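Local coordinates for protein nicotinamide-nucleotide adenylyltransferase NadR family / Ribosylnicotinamide kinase (Lactococcus lactis subsp. cremoris, PDB 6GYE) that probably joins nicotinamide mononucleotide adenylyltransferase and ribosylnicotinamide kinase activities in one chain, and binds nicotinamide riboside, at residues 23-31 against 169-179. Numbering follows the deposited sequence.
Sequences FAPLHTGHQ and THINRVFRRHF. With NNR (Nicotinamide riboside), chain I; SO4 (sulfate ion), chain D; SO4 (sulfate ion), chain E.
His27 and Ile171 face each other in a single backbone bridge, their CA atoms 4.5 Å apart, flanked by backbone hydrogen bonds from Asn172 N to Leu26 O and from Thr28 N to His170 O. Beyond the bridge Asn172 carries the polar side-chain contact. Its side chain turns CG away from the backbone N (chi1 180°), which points the amide at Gln31 on the first turn of helix 28-40, and Asn172 ND2 donates to Gln31 OE1 at 2.8 Å. The two amide planes stand 88° apart, and the donor lies above the acceptor's carbonyl plane. Asn172 OD1 accepts from Val174 N, an Asx turn, while Leu26 CD2 packs against the amide, 3.4 Å from Asn172 ND2. Replacing Asn172 by an alanine would probably leave Gln31 OE1 without this donor and undo the Asx turn. One face of the Phe175 ring lies against the backbone of Pro25 and Leu26, and Leu26 CB approaches Phe175 CE1 at 3.6 Å. Pro25, behind a cis peptide bond, touches Phe175 and Phe179 with its CB, 3.7 Å from Phe179 CE2. His27 and His30 form a capping box in the HTGH sequence, consistent with the HIGH-type motif of nucleotidylyltransferases; His30 NE2 donates almost straight to a sulfate. The contact ties the loop after strand 15-21 to the segment leading into strand 181-187 of the P-loop NTPase domain, probably the kinase part; Arg177 of that segment lines the nicotinamide riboside pocket. Helix 151-162 packs on Pro25 and His27, while helix 63-73 touches Asn172 and sends Tyr69 edge-to-face with Phe175.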
loop_
_atom_site.group_PDB
_atom_site.type_symbol
_atom_site.label_atom_id
_atom_site.label_comp_id
_atom_site.label_asym_id
_atom_site.label_seq_id
_atom_site.Cartn_x
_atom_site.Cartn_y
_atom_site.Cartn_z
ATOM N N PHE A 23 11.569 -7.674 -6.426
ATOM C CA PHE A 23 10.174 -7.264 -6.652
ATOM C C PHE A 23 9.633 -6.360 -5.543
ATOM O O PHE A 23 8.605 -6.641 -4.917
ATOM C CB PHE A 23 9.273 -8.489 -6.813
ATOM C CG PHE A 23 9.697 -9.410 -7.901
ATOM C CD1 PHE A 23 9.557 -9.040 -9.223
ATOM C CD2 PHE A 23 10.239 -10.655 -7.603
ATOM C CE1 PHE A 23 9.945 -9.897 -10.241
ATOM C CE2 PHE A 23 10.603 -11.522 -8.607
ATOM C CZ PHE A 23 10.458 -11.143 -9.933
ATOM N N ALA A 24 10.333 -5.250 -5.329
ATOM C CA ALA A 24 9.995 -4.254 -4.312
ATOM C C ALA A 24 9.945 -2.868 -4.950
ATOM O O ALA A 24 10.758 -1.995 -4.623
ATOM C CB ALA A 24 11.009 -4.289 -3.168
ATOM N N PRO A 25 8.973 -2.614 -5.842
ATOM C CA PRO A 25 7.847 -3.456 -6.248
ATOM C C PRO A 25 8.008 -4.161 -7.580
ATOM O O PRO A 25 8.906 -3.838 -8.343
ATOM C CB PRO A 25 6.723 -2.438 -6.360
ATOM C CG PRO A 25 7.441 -1.246 -6.985
ATOM C CD PRO A 25 8.847 -1.264 -6.422
ATOM N N LEU A 26 7.123 -5.121 -7.841
ATOM C CA LEU A 26 6.888 -5.601 -9.197
ATOM C C LEU A 26 6.387 -4.455 -10.072
ATOM O O LEU A 26 5.521 -3.682 -9.653
ATOM C CB LEU A 26 5.861 -6.733 -9.161
ATOM C CG LEU A 26 5.332 -7.298 -10.478
ATOM C CD1 LEU A 26 6.422 -8.057 -11.197
ATOM C CD2 LEU A 26 4.159 -8.229 -10.178
ATOM N N HIS A 27 6.934 -4.325 -11.283
ATOM C CA HIS A 27 6.466 -3.282 -12.197
ATOM C C HIS A 27 6.446 -3.822 -13.622
ATOM O O HIS A 27 6.803 -4.976 -13.876
ATOM C CB HIS A 27 7.301 -1.998 -12.080
ATOM C CG HIS A 27 8.754 -2.177 -12.396
ATOM N ND1 HIS A 27 9.225 -2.357 -13.682
ATOM C CD2 HIS A 27 9.845 -2.181 -11.591
ATOM C CE1 HIS A 27 10.543 -2.475 -13.652
ATOM N NE2 HIS A 27 10.944 -2.368 -12.398
ATOM N N THR A 28 6.006 -2.976 -14.562
ATOM C CA THR A 28 5.748 -3.473 -15.908
ATOM C C THR A 28 7.026 -3.890 -16.629
ATOM O O THR A 28 6.953 -4.722 -17.542
ATOM C CB THR A 28 4.979 -2.433 -16.749
ATOM O OG1 THR A 28 5.648 -1.197 -16.709
ATOM C CG2 THR A 28 3.602 -2.195 -16.192
ATOM N N GLY A 29 8.189 -3.344 -16.241
ATOM C CA GLY A 29 9.444 -3.839 -16.797
ATOM C C GLY A 29 9.652 -5.318 -16.513
ATOM O O GLY A 29 9.958 -6.097 -17.420
ATOM N N HIS A 30 9.475 -5.728 -15.245
ATOM C CA HIS A 30 9.456 -7.151 -14.908
ATOM C C HIS A 30 8.447 -7.892 -15.768
ATOM O O HIS A 30 8.742 -8.960 -16.335
ATOM C CB HIS A 30 9.093 -7.361 -13.435
ATOM C CG HIS A 30 10.093 -6.815 -12.461
ATOM N ND1 HIS A 30 9.771 -5.841 -11.538
ATOM C CD2 HIS A 30 11.381 -7.155 -12.218
ATOM C CE1 HIS A 30 10.833 -5.575 -10.797
ATOM N NE2 HIS A 30 11.821 -6.362 -11.187
ATOM N N GLN A 31 7.227 -7.353 -15.838
ATOM C CA GLN A 31 6.125 -8.115 -16.405
ATOM C C GLN A 31 6.338 -8.365 -17.887
ATOM O O GLN A 31 6.021 -9.449 -18.384
ATOM C CB GLN A 31 4.808 -7.396 -16.124
ATOM C CG GLN A 31 4.495 -7.428 -14.645
ATOM C CD GLN A 31 3.486 -6.382 -14.186
ATOM O OE1 GLN A 31 3.342 -6.147 -12.989
ATOM N NE2 GLN A 31 2.800 -5.741 -15.131
ATOM N N THR A 169 1.603 4.376 -13.075
ATOM C CA THR A 169 0.959 3.431 -13.982
ATOM C C THR A 169 1.802 2.180 -14.222
ATOM O O THR A 169 1.256 1.157 -14.633
ATOM C CB THR A 169 0.622 4.091 -15.325
ATOM O OG1 THR A 169 1.817 4.572 -15.944
ATOM C CG2 THR A 169 -0.376 5.224 -15.160
ATOM N N HIS A 170 3.102 2.224 -13.943
ATOM C CA HIS A 170 3.963 1.067 -14.138
ATOM C C HIS A 170 4.041 0.156 -12.930
ATOM O O HIS A 170 4.534 -0.967 -13.067
ATOM C CB HIS A 170 5.376 1.520 -14.532
ATOM C CG HIS A 170 5.411 2.251 -15.835
ATOM N ND1 HIS A 170 6.366 3.191 -16.142
ATOM C CD2 HIS A 170 4.576 2.206 -16.899
ATOM C CE1 HIS A 170 6.129 3.682 -17.344
ATOM N NE2 HIS A 170 5.047 3.098 -17.827
ATOM N N ILE A 171 3.574 0.611 -11.766
ATOM C CA ILE A 171 3.541 -0.228 -10.575
ATOM C C ILE A 171 2.452 -1.285 -10.726
ATOM O O ILE A 171 1.319 -0.976 -11.108
ATOM C CB ILE A 171 3.284 0.625 -9.326
ATOM C CG1 ILE A 171 4.278 1.777 -9.245
ATOM C CG2 ILE A 171 3.333 -0.242 -8.061
ATOM C CD1 ILE A 171 3.984 2.717 -8.077
ATOM N N ASN A 172 2.785 -2.535 -10.414
ATOM C CA ASN A 172 1.773 -3.583 -10.415
ATOM C C ASN A 172 0.685 -3.265 -9.386
ATOM O O ASN A 172 0.980 -2.850 -8.262
ATOM C CB ASN A 172 2.411 -4.941 -10.116
ATOM C CG ASN A 172 1.382 -6.081 -10.095
ATOM O OD1 ASN A 172 0.715 -6.331 -9.081
ATOM N ND2 ASN A 172 1.236 -6.757 -11.229
ATOM N N ARG A 173 -0.583 -3.495 -9.769
ATOM C CA ARG A 173 -1.713 -2.993 -8.976
ATOM C C ARG A 173 -1.723 -3.522 -7.542
ATOM O O ARG A 173 -2.078 -2.782 -6.616
ATOM C CB ARG A 173 -3.030 -3.325 -9.678
ATOM C CG ARG A 173 -3.221 -2.477 -10.940
ATOM C CD ARG A 173 -4.505 -2.810 -11.662
ATOM N NE ARG A 173 -4.535 -2.176 -12.978
ATOM C CZ ARG A 173 -4.971 -0.934 -13.202
ATOM N NH1 ARG A 173 -5.419 -0.184 -12.194
ATOM N NH2 ARG A 173 -4.962 -0.436 -14.435
ATOM N N VAL A 174 -1.283 -4.763 -7.327
ATOM C CA VAL A 174 -1.233 -5.316 -5.973
ATOM C C VAL A 174 -0.314 -4.504 -5.068
ATOM O O VAL A 174 -0.512 -4.457 -3.848
ATOM C CB VAL A 174 -0.809 -6.796 -6.029
ATOM C CG1 VAL A 174 -0.822 -7.395 -4.635
ATOM C CG2 VAL A 174 -1.766 -7.566 -6.937
ATOM N N PHE A 175 0.688 -3.846 -5.634
ATOM C CA PHE A 175 1.612 -3.068 -4.824
ATOM C C PHE A 175 1.167 -1.626 -4.622
ATOM O O PHE A 175 1.819 -0.905 -3.859
ATOM C CB PHE A 175 3.021 -3.069 -5.458
ATOM C CG PHE A 175 3.765 -4.374 -5.304
ATOM C CD1 PHE A 175 3.493 -5.453 -6.134
ATOM C CD2 PHE A 175 4.716 -4.529 -4.299
ATOM C CE1 PHE A 175 4.163 -6.662 -5.973
ATOM C CE2 PHE A 175 5.400 -5.734 -4.133
ATOM C CZ PHE A 175 5.128 -6.798 -4.973
ATOM N N ARG A 176 0.071 -1.186 -5.261
ATOM C CA ARG A 176 -0.197 0.253 -5.336
ATOM C C ARG A 176 -0.626 0.838 -3.995
ATOM O O ARG A 176 -0.295 1.990 -3.683
ATOM C CB ARG A 176 -1.226 0.556 -6.423
ATOM C CG ARG A 176 -0.577 0.524 -7.816
ATOM C CD ARG A 176 -1.558 0.835 -8.943
ATOM N NE ARG A 176 -0.957 0.579 -10.252
ATOM C CZ ARG A 176 -1.502 0.958 -11.408
ATOM N NH1 ARG A 176 -2.659 1.624 -11.432
ATOM N NH2 ARG A 176 -0.898 0.661 -12.551
ATOM N N ARG A 177 -1.374 0.076 -3.200
ATOM C CA ARG A 177 -1.836 0.580 -1.911
ATOM C C ARG A 177 -0.667 1.016 -1.040
ATOM O O ARG A 177 -0.709 2.085 -0.412
ATOM C CB ARG A 177 -2.676 -0.494 -1.212
ATOM C CG ARG A 177 -2.749 -0.346 0.293
ATOM C CD ARG A 177 -3.625 -1.427 0.902
ATOM N NE ARG A 177 -2.928 -2.682 1.174
ATOM C CZ ARG A 177 -2.983 -3.764 0.392
ATOM N NH1 ARG A 177 -3.704 -3.754 -0.737
ATOM N NH2 ARG A 177 -2.313 -4.862 0.742
ATOM N N HIS A 178 0.406 0.216 -1.035
ATOM C CA HIS A 178 1.571 0.513 -0.208
ATOM C C HIS A 178 2.176 1.868 -0.549
ATOM O O HIS A 178 2.668 2.575 0.342
ATOM C CB HIS A 178 2.616 -0.589 -0.372
ATOM C CG HIS A 178 3.863 -0.360 0.420
ATOM N ND1 HIS A 178 3.978 -0.722 1.746
ATOM C CD2 HIS A 178 5.050 0.200 0.078
ATOM C CE1 HIS A 178 5.183 -0.400 2.184
ATOM N NE2 HIS A 178 5.851 0.166 1.194
ATOM N N PHE A 179 2.180 2.237 -1.832
ATOM C CA PHE A 179 2.860 3.459 -2.268
ATOM C C PHE A 179 1.930 4.656 -2.344
ATOM O O PHE A 179 2.355 5.737 -2.766
ATOM C CB PHE A 179 3.525 3.247 -3.626
ATOM C CG PHE A 179 4.709 2.340 -3.573
ATOM C CD1 PHE A 179 5.917 2.791 -3.084
ATOM C CD2 PHE A 179 4.600 1.022 -3.972
ATOM C CE1 PHE A 179 7.007 1.941 -3.018
ATOM C CE2 PHE A 179 5.685 0.171 -3.903
ATOM C CZ PHE A 179 6.884 0.623 -3.431
HETATM O O2R NNR I . -7.005 -1.052 2.890
HETATM C C2R NNR I . -5.748 -0.564 3.378
HETATM C C3R NNR I . -4.715 -1.670 3.553
HETATM O O3R NNR I . -5.223 -2.965 3.203
HETATM C C4R NNR I . -4.321 -1.652 5.021
HETATM C C5R NNR I . -2.831 -1.391 5.191
HETATM O O5R NNR I . -2.512 -1.338 6.586
HETATM O O4R NNR I . -5.069 -0.618 5.666
HETATM C C1R NNR I . -5.936 0.059 4.753
HETATM N N1 NNR I . -5.590 1.480 4.701
HETATM C C2 NNR I . -6.335 2.367 5.375
HETATM C C6 NNR I . -4.532 1.877 3.981
HETATM C C5 NNR I . -4.182 3.221 3.914
HETATM C C4 NNR I . -4.937 4.158 4.604
HETATM C C3 NNR I . -6.028 3.722 5.343
HETATM C C7 NNR I . -6.868 4.705 6.101
HETATM O O7 NNR I . -8.024 4.421 6.371
HETATM N N7 NNR I . -6.328 5.868 6.463
HETATM S S SO4 D . 0.805 -2.676 2.543
HETATM O O1 SO4 D . 0.832 -3.156 1.174
HETATM O O2 SO4 D . -0.317 -3.310 3.239
HETATM O O3 SO4 D . 2.033 -3.026 3.241
HETATM O O4 SO4 D . 0.674 -1.220 2.556
HETATM S S SO4 E . 14.561 -6.126 -8.734
HETATM O O1 SO4 E . 14.332 -6.296 -10.165
HETATM O O2 SO4 E . 13.404 -5.496 -8.088
HETATM O O3 SO4 E . 14.803 -7.468 -8.216
HETATM O O4 SO4 E . 15.713 -5.266 -8.472
#